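Local coordinates for viral macrophage inflammatory protein 2 (PDB 2FHT) that binds a wide range of chemokine receptors, CXCR4 among them, and thereby blocks infection by several strains of HIV-1, at residues V23-W28 against V40-K45; K10-Y15 against Y29-L34. All coordinates share one frame; numbering follows the deposited sequence.

Overall arrangement
Contact 1 joins the first two strands of the three-stranded antiparallel sheet, whereas contact 2 sets the loop around the adjacent CC cysteines against the far end of the first of those strands and the turn that follows. Their centres lie about 14 Å apart, on opposite sides of the chain's centre, yet they meet at Ile41, whose N probably bonds to Tyr29 O and whose side chain packs on Thr31 and Cys12. Both are partly buried. Direct backbone hydrogen bonds and apolar packing beneath the helix 57-65 hold 23-28 to 40-45; between 10-15 and 29-34 the much smaller interface relies on two bridging waters, one methyl group and a lysine beside a tyrosine.

Contact 1 (V23-W28 against V40-K45)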
loop_
_atom_site.group_PDB
_atom_site.type_symbol
_atom_site.label_atom_id
_atom_site.label_comp_id
_atom_site.label_asym_id
_atom_site.label_seq_id
_atom_site.Cartn_x
_atom_site.Cartn_y
_atom_site.Cartn_z
ATOM N N VAL A 23 -4.102 13.968 0.273
ATOM C CA VAL A 23 -4.510 14.682 -0.943
ATOM C C VAL A 23 -3.737 14.269 -2.193
ATOM O O VAL A 23 -4.110 14.632 -3.305
ATOM C CB VAL A 23 -4.493 16.239 -0.710
ATOM C CG1 VAL A 23 -4.730 17.010 -2.009
ATOM C CG2 VAL A 23 -5.569 16.619 0.313
ATOM N N LEU A 24 -2.666 13.505 -2.011
ATOM C CA LEU A 24 -1.874 13.018 -3.140
ATOM C C LEU A 24 -2.370 11.619 -3.578
ATOM O O LEU A 24 -2.197 11.217 -4.737
ATOM C CB LEU A 24 -0.401 12.934 -2.720
ATOM C CG LEU A 24 0.719 12.693 -3.749
ATOM C CD1 LEU A 24 0.793 13.860 -4.740
ATOM C CD2 LEU A 24 2.070 12.526 -3.018
ATOM N N LEU A 25 -3.040 10.927 -2.645
ATOM C CA LEU A 25 -3.531 9.550 -2.798
ATOM C C LEU A 25 -4.981 9.307 -3.179
ATOM O O LEU A 25 -5.890 9.981 -2.698
ATOM C CB LEU A 25 -3.284 8.794 -1.504
ATOM C CG LEU A 25 -1.882 8.500 -0.961
ATOM C CD1 LEU A 25 -0.785 8.917 -1.904
ATOM C CD2 LEU A 25 -1.707 9.117 0.398
ATOM N N SER A 26 -5.200 8.237 -3.933
ATOM C CA SER A 26 -6.539 7.880 -4.350
ATOM C C SER A 26 -7.135 6.663 -3.608
ATOM O O SER A 26 -8.289 6.704 -3.181
ATOM C CB SER A 26 -6.591 7.691 -5.871
ATOM O OG SER A 26 -6.180 6.395 -6.255
ATOM N N SER A 27 -6.337 5.624 -3.382
ATOM C CA SER A 27 -6.813 4.420 -2.701
ATOM C C SER A 27 -5.642 3.566 -2.270
ATOM O O SER A 27 -4.482 3.965 -2.398
ATOM C CB SER A 27 -7.686 3.589 -3.649
ATOM O OG SER A 27 -6.954 3.203 -4.809
ATOM N N TRP A 28 -5.931 2.376 -1.764
ATOM C CA TRP A 28 -4.857 1.483 -1.346
ATOM C C TRP A 28 -5.313 0.034 -1.466
ATOM O O TRP A 28 -6.507 -0.236 -1.615
ATOM C CB TRP A 28 -4.448 1.768 0.109
ATOM C CG TRP A 28 -5.528 1.444 1.135
ATOM C CD1 TRP A 28 -6.579 2.240 1.504
ATOM C CD2 TRP A 28 -5.647 0.250 1.908
ATOM N NE1 TRP A 28 -7.334 1.613 2.457
ATOM C CE2 TRP A 28 -6.784 0.396 2.730
ATOM C CE3 TRP A 28 -4.895 -0.933 1.988
ATOM C CZ2 TRP A 28 -7.195 -0.601 3.618
ATOM C CZ3 TRP A 28 -5.305 -1.918 2.865
ATOM C CH2 TRP A 28 -6.442 -1.745 3.675
ATOM N N VAL A 40 1.124 -2.457 2.718
ATOM C CA VAL A 40 -0.020 -1.971 1.961
ATOM C C VAL A 40 0.526 -1.075 0.870
ATOM O O VAL A 40 1.578 -0.463 1.034
ATOM C CB VAL A 40 -1.053 -1.177 2.819
ATOM C CG1 VAL A 40 -1.739 -2.086 3.856
ATOM C CG2 VAL A 40 -0.406 -0.001 3.469
ATOM N N ILE A 41 -0.138 -1.066 -0.273
ATOM C CA ILE A 41 0.281 -0.223 -1.379
ATOM C C ILE A 41 -0.708 0.931 -1.578
ATOM O O ILE A 41 -1.907 0.701 -1.746
ATOM C CB ILE A 41 0.379 -1.035 -2.694
ATOM C CG1 ILE A 41 1.418 -2.157 -2.544
ATOM C CG2 ILE A 41 0.713 -0.116 -3.857
ATOM C CD1 ILE A 41 1.356 -3.259 -3.637
ATOM N N PHE A 42 -0.219 2.165 -1.485
ATOM C CA PHE A 42 -1.066 3.329 -1.717
ATOM C C PHE A 42 -0.997 3.687 -3.191
ATOM O O PHE A 42 0.064 3.579 -3.809
ATOM C CB PHE A 42 -0.622 4.536 -0.873
ATOM C CG PHE A 42 -0.959 4.413 0.580
ATOM C CD1 PHE A 42 0.024 4.090 1.507
ATOM C CD2 PHE A 42 -2.282 4.531 1.014
ATOM C CE1 PHE A 42 -0.303 3.891 2.835
ATOM C CE2 PHE A 42 -2.620 4.331 2.341
ATOM C CZ PHE A 42 -1.636 4.004 3.257
ATOM N N LEU A 43 -2.143 3.999 -3.781
ATOM C CA LEU A 43 -2.190 4.400 -5.172
ATOM C C LEU A 43 -2.329 5.896 -5.142
ATOM O O LEU A 43 -3.209 6.422 -4.465
ATOM C CB LEU A 43 -3.383 3.768 -5.890
ATOM C CG LEU A 43 -3.221 2.270 -6.150
ATOM C CD1 LEU A 43 -4.518 1.684 -6.657
ATOM C CD2 LEU A 43 -2.110 2.050 -7.179
ATOM N N THR A 44 -1.396 6.597 -5.767
ATOM C CA THR A 44 -1.466 8.052 -5.776
ATOM C C THR A 44 -2.369 8.506 -6.909
ATOM O O THR A 44 -2.726 7.703 -7.789
ATOM C CB THR A 44 -0.057 8.712 -5.870
ATOM O OG1 THR A 44 0.515 8.512 -7.173
ATOM C CG2 THR A 44 0.879 8.108 -4.790
ATOM N N LYS A 45 -2.844 9.747 -6.818
ATOM C CA LYS A 45 -3.709 10.306 -7.852
ATOM C C LYS A 45 -2.897 10.406 -9.146
ATOM O O LYS A 45 -3.426 10.236 -10.235
ATOM C CB LYS A 45 -4.235 11.673 -7.414
ATOM C CG LYS A 45 -5.124 11.626 -6.172
ATOM C CD LYS A 45 -5.481 13.027 -5.659
ATOM C CE LYS A 45 -6.404 12.932 -4.446
ATOM N NZ LYS A 45 -6.571 14.201 -3.678
#
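The first hairpin of the chemokine sheet, strand 25-30 against strand 39-44, contains a classic beta bulge in which Ser26 and Ser27 both face Leu43, shifting the register by one between the Leu25-Thr44 and Ser27-Leu43 pairs. The strand axes approach to 4.5 Å, with N-to-C directions 148° apart. Leu43 O takes the Ser26 N-H at 2.7 Å, nearly straight; Ser27 N and Ser26 OG add weak bonds to the same oxygen. In return, Leu43 N donates to Ser27 O at 2.7 Å, while the Ser27 OG lies against the Leu43 CD1 methyl.

Past the bulge, Trp28 and Phe42 form a non-hydrogen-bonded pair, both side chains rising on the face that meets helix 57-65. Trp28 CB rests 3.6 Å from Phe42 CD2. With CG set between its own backbone N and carbonyl carbon (chi1 66°), the indole reaches along the neighbouring strand, bringing CZ3 to 3.7 Å from Val40 CG1; its five-membered ring and the Phe42 ring are inclined by 52°, an oblique pairing. In this three-stranded antiparallel sheet packed under a C-terminal helix, the chemokine fold, Phe42 touches Val59 and Leu62 of the helix and Val40 touches Met63. Leu25 joins that layer by contacting Leu62, and its CG meets Phe42 CB. Its CD1 lies toward Thr44 CG2 at a modelled 3.4 Å, but chi2 is nearly eclipsed and so close an approach is doubtful.

At the exposed end, Lys45 N donates almost linearly to Leu24 O, 2.6 Å away and within the carbonyl plane. The Lys45 side chain runs back extended from CG, its CD and CE passing alongside the 3-10 turn, until NZ bonds to Val23 O from above the carbonyl plane, at a doubtfully short 2.5 Å.

Contact 2 (K10-Y15 against Y29-L34); sequences KCCLGY and YPTSQL
The backbones of Lys10-Cys12 and Tyr29-Ser32 run at 96° to each other, and their nearest CA atoms, those of Cys11 and Thr31, are 5.9 Å apart. Two waters span this gap: one donates to Lys10 O and accepts from Ser32 N, while the other accepts from Cys12 N and hydrogen-bonds Thr31 OG1. Thr31 is the side chain pointed toward the loop. Its CG2 lies anti to the carbonyl carbon and touches Lys10 O at 3.5 Å and Cys12 SG at 3.9 Å; its OG1, on the other branch, also hydrogen-bonds Gly39 O. Lys10, bent at chi3 and chi4 (-85° and 70°), crosses the Tyr29 side chain at about a right angle. This sets NZ 3.2 Å from Tyr29 CE2, oblique to the ring, with a weak bond to Tyr29 OH at 3.4 Å. Beyond, Ser32 OG accepts from Leu34 N in an ST turn.

The adjacent cysteines that define the CC family anchor this loop through disulfides, Cys11 to Cys35 just past the turn and Cys12 to Cys51 in strand 49-53, while Cys12, Tyr29 and Thr31 all pack on Ile41 of the central strand 39-44.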
loop_
_atom_site.group_PDB
_atom_site.type_symbol
_atom_site.label_atom_id
_atom_site.label_comp_id
_atom_site.label_asym_id
_atom_site.label_seq_id
_atom_site.Cartn_x
_atom_site.Cartn_y
_atom_site.Cartn_z
ATOM N N LYS A 10 3.004 -9.066 -5.998
ATOM C CA LYS A 10 3.600 -7.774 -5.629
ATOM C C LYS A 10 3.789 -7.711 -4.124
ATOM O O LYS A 10 2.816 -7.801 -3.381
ATOM C CB LYS A 10 2.709 -6.602 -6.038
ATOM C CG LYS A 10 2.788 -6.199 -7.484
ATOM C CD LYS A 10 2.019 -4.887 -7.729
ATOM C CE LYS A 10 0.517 -5.094 -7.972
ATOM N NZ LYS A 10 -0.266 -5.533 -6.763
ATOM N N CYS A 11 5.036 -7.568 -3.678
ATOM C CA CYS A 11 5.346 -7.479 -2.250
ATOM C C CYS A 11 6.143 -6.224 -1.955
ATOM O O CYS A 11 6.822 -5.702 -2.832
ATOM C CB CYS A 11 6.169 -8.676 -1.785
ATOM S SG CYS A 11 5.270 -10.254 -1.804
ATOM N N CYS A 12 6.041 -5.741 -0.719
ATOM C CA CYS A 12 6.765 -4.561 -0.271
ATOM C C CYS A 12 8.066 -4.983 0.410
ATOM O O CYS A 12 8.076 -5.533 1.506
ATOM C CB CYS A 12 5.870 -3.702 0.637
ATOM S SG CYS A 12 4.532 -2.924 -0.331
ATOM N N LEU A 13 9.164 -4.769 -0.291
ATOM C CA LEU A 13 10.472 -5.138 0.220
ATOM C C LEU A 13 11.124 -3.981 0.952
ATOM O O LEU A 13 12.241 -4.105 1.428
ATOM C CB LEU A 13 11.350 -5.618 -0.931
ATOM C CG LEU A 13 10.751 -6.771 -1.743
ATOM C CD1 LEU A 13 11.756 -7.239 -2.805
ATOM C CD2 LEU A 13 10.399 -7.905 -0.785
ATOM N N GLY A 14 10.377 -2.888 1.082
ATOM C CA GLY A 14 10.842 -1.681 1.749
ATOM C C GLY A 14 9.649 -0.747 1.897
ATOM O O GLY A 14 8.614 -0.944 1.251
ATOM N N TYR A 15 9.782 0.295 2.706
ATOM C CA TYR A 15 8.667 1.212 2.937
ATOM C C TYR A 15 8.970 2.706 2.746
ATOM O O TYR A 15 10.112 3.149 2.900
ATOM C CB TYR A 15 8.174 1.032 4.367
ATOM C CG TYR A 15 7.932 -0.381 4.801
ATOM C CD1 TYR A 15 6.952 -1.153 4.202
ATOM C CD2 TYR A 15 8.592 -0.900 5.897
ATOM C CE1 TYR A 15 6.620 -2.402 4.692
ATOM C CE2 TYR A 15 8.273 -2.147 6.394
ATOM C CZ TYR A 15 7.280 -2.893 5.794
ATOM O OH TYR A 15 6.939 -4.127 6.311
ATOM N N TYR A 29 -4.360 -0.896 -1.424
ATOM C CA TYR A 29 -4.691 -2.311 -1.466
ATOM C C TYR A 29 -3.612 -3.051 -0.704
ATOM O O TYR A 29 -2.462 -2.594 -0.658
ATOM C CB TYR A 29 -4.845 -2.819 -2.899
ATOM C CG TYR A 29 -3.662 -2.593 -3.794
ATOM C CD1 TYR A 29 -3.555 -1.432 -4.559
ATOM C CD2 TYR A 29 -2.685 -3.570 -3.940
ATOM C CE1 TYR A 29 -2.502 -1.252 -5.461
ATOM C CE2 TYR A 29 -1.639 -3.407 -4.835
ATOM C CZ TYR A 29 -1.549 -2.249 -5.594
ATOM O OH TYR A 29 -0.515 -2.110 -6.495
ATOM N N PRO A 30 -3.993 -4.124 0.019
ATOM C CA PRO A 30 -3.019 -4.906 0.791
ATOM C C PRO A 30 -2.231 -5.816 -0.111
ATOM O O PRO A 30 -2.649 -6.083 -1.231
ATOM C CB PRO A 30 -3.901 -5.717 1.745
ATOM C CG PRO A 30 -5.132 -5.955 0.951
ATOM C CD PRO A 30 -5.357 -4.680 0.152
ATOM N N THR A 31 -1.034 -6.176 0.324
ATOM C CA THR A 31 -0.212 -7.123 -0.422
ATOM C C THR A 31 -0.624 -8.517 0.088
ATOM O O THR A 31 -1.403 -8.649 1.058
ATOM C CB THR A 31 1.311 -6.915 -0.205
ATOM O OG1 THR A 31 1.609 -6.890 1.185
ATOM C CG2 THR A 31 1.765 -5.637 -0.818
ATOM N N SER A 32 -0.172 -9.554 -0.600
ATOM C CA SER A 32 -0.495 -10.914 -0.204
ATOM C C SER A 32 -0.004 -11.161 1.208
ATOM O O SER A 32 1.060 -10.684 1.578
ATOM C CB SER A 32 0.177 -11.897 -1.171
ATOM O OG SER A 32 0.162 -13.222 -0.661
ATOM N N GLN A 33 -0.775 -11.912 1.994
ATOM C CA GLN A 33 -0.385 -12.233 3.358
ATOM C C GLN A 33 0.797 -13.174 3.331
ATOM O O GLN A 33 1.422 -13.387 4.343
ATOM C CB GLN A 33 -1.534 -12.868 4.138
ATOM C CG GLN A 33 -2.795 -11.992 4.304
ATOM C CD GLN A 33 -2.635 -10.787 5.258
ATOM O OE1 GLN A 33 -2.186 -10.929 6.399
ATOM N NE2 GLN A 33 -3.088 -9.610 4.808
ATOM N N LEU A 34 1.110 -13.738 2.168
ATOM C CA LEU A 34 2.270 -14.634 2.034
ATOM C C LEU A 34 3.591 -13.856 1.858
ATOM O O LEU A 34 4.676 -14.433 1.924
ATOM C CB LEU A 34 2.080 -15.635 0.876
ATOM C CG LEU A 34 0.972 -16.701 0.992
ATOM C CD1 LEU A 34 0.964 -17.564 -0.249
ATOM C CD2 LEU A 34 1.151 -17.570 2.251
HETATM O O HOH W 1 0.361 -8.894 -3.333
HETATM O O HOH W 2 4.410 -6.833 1.261
#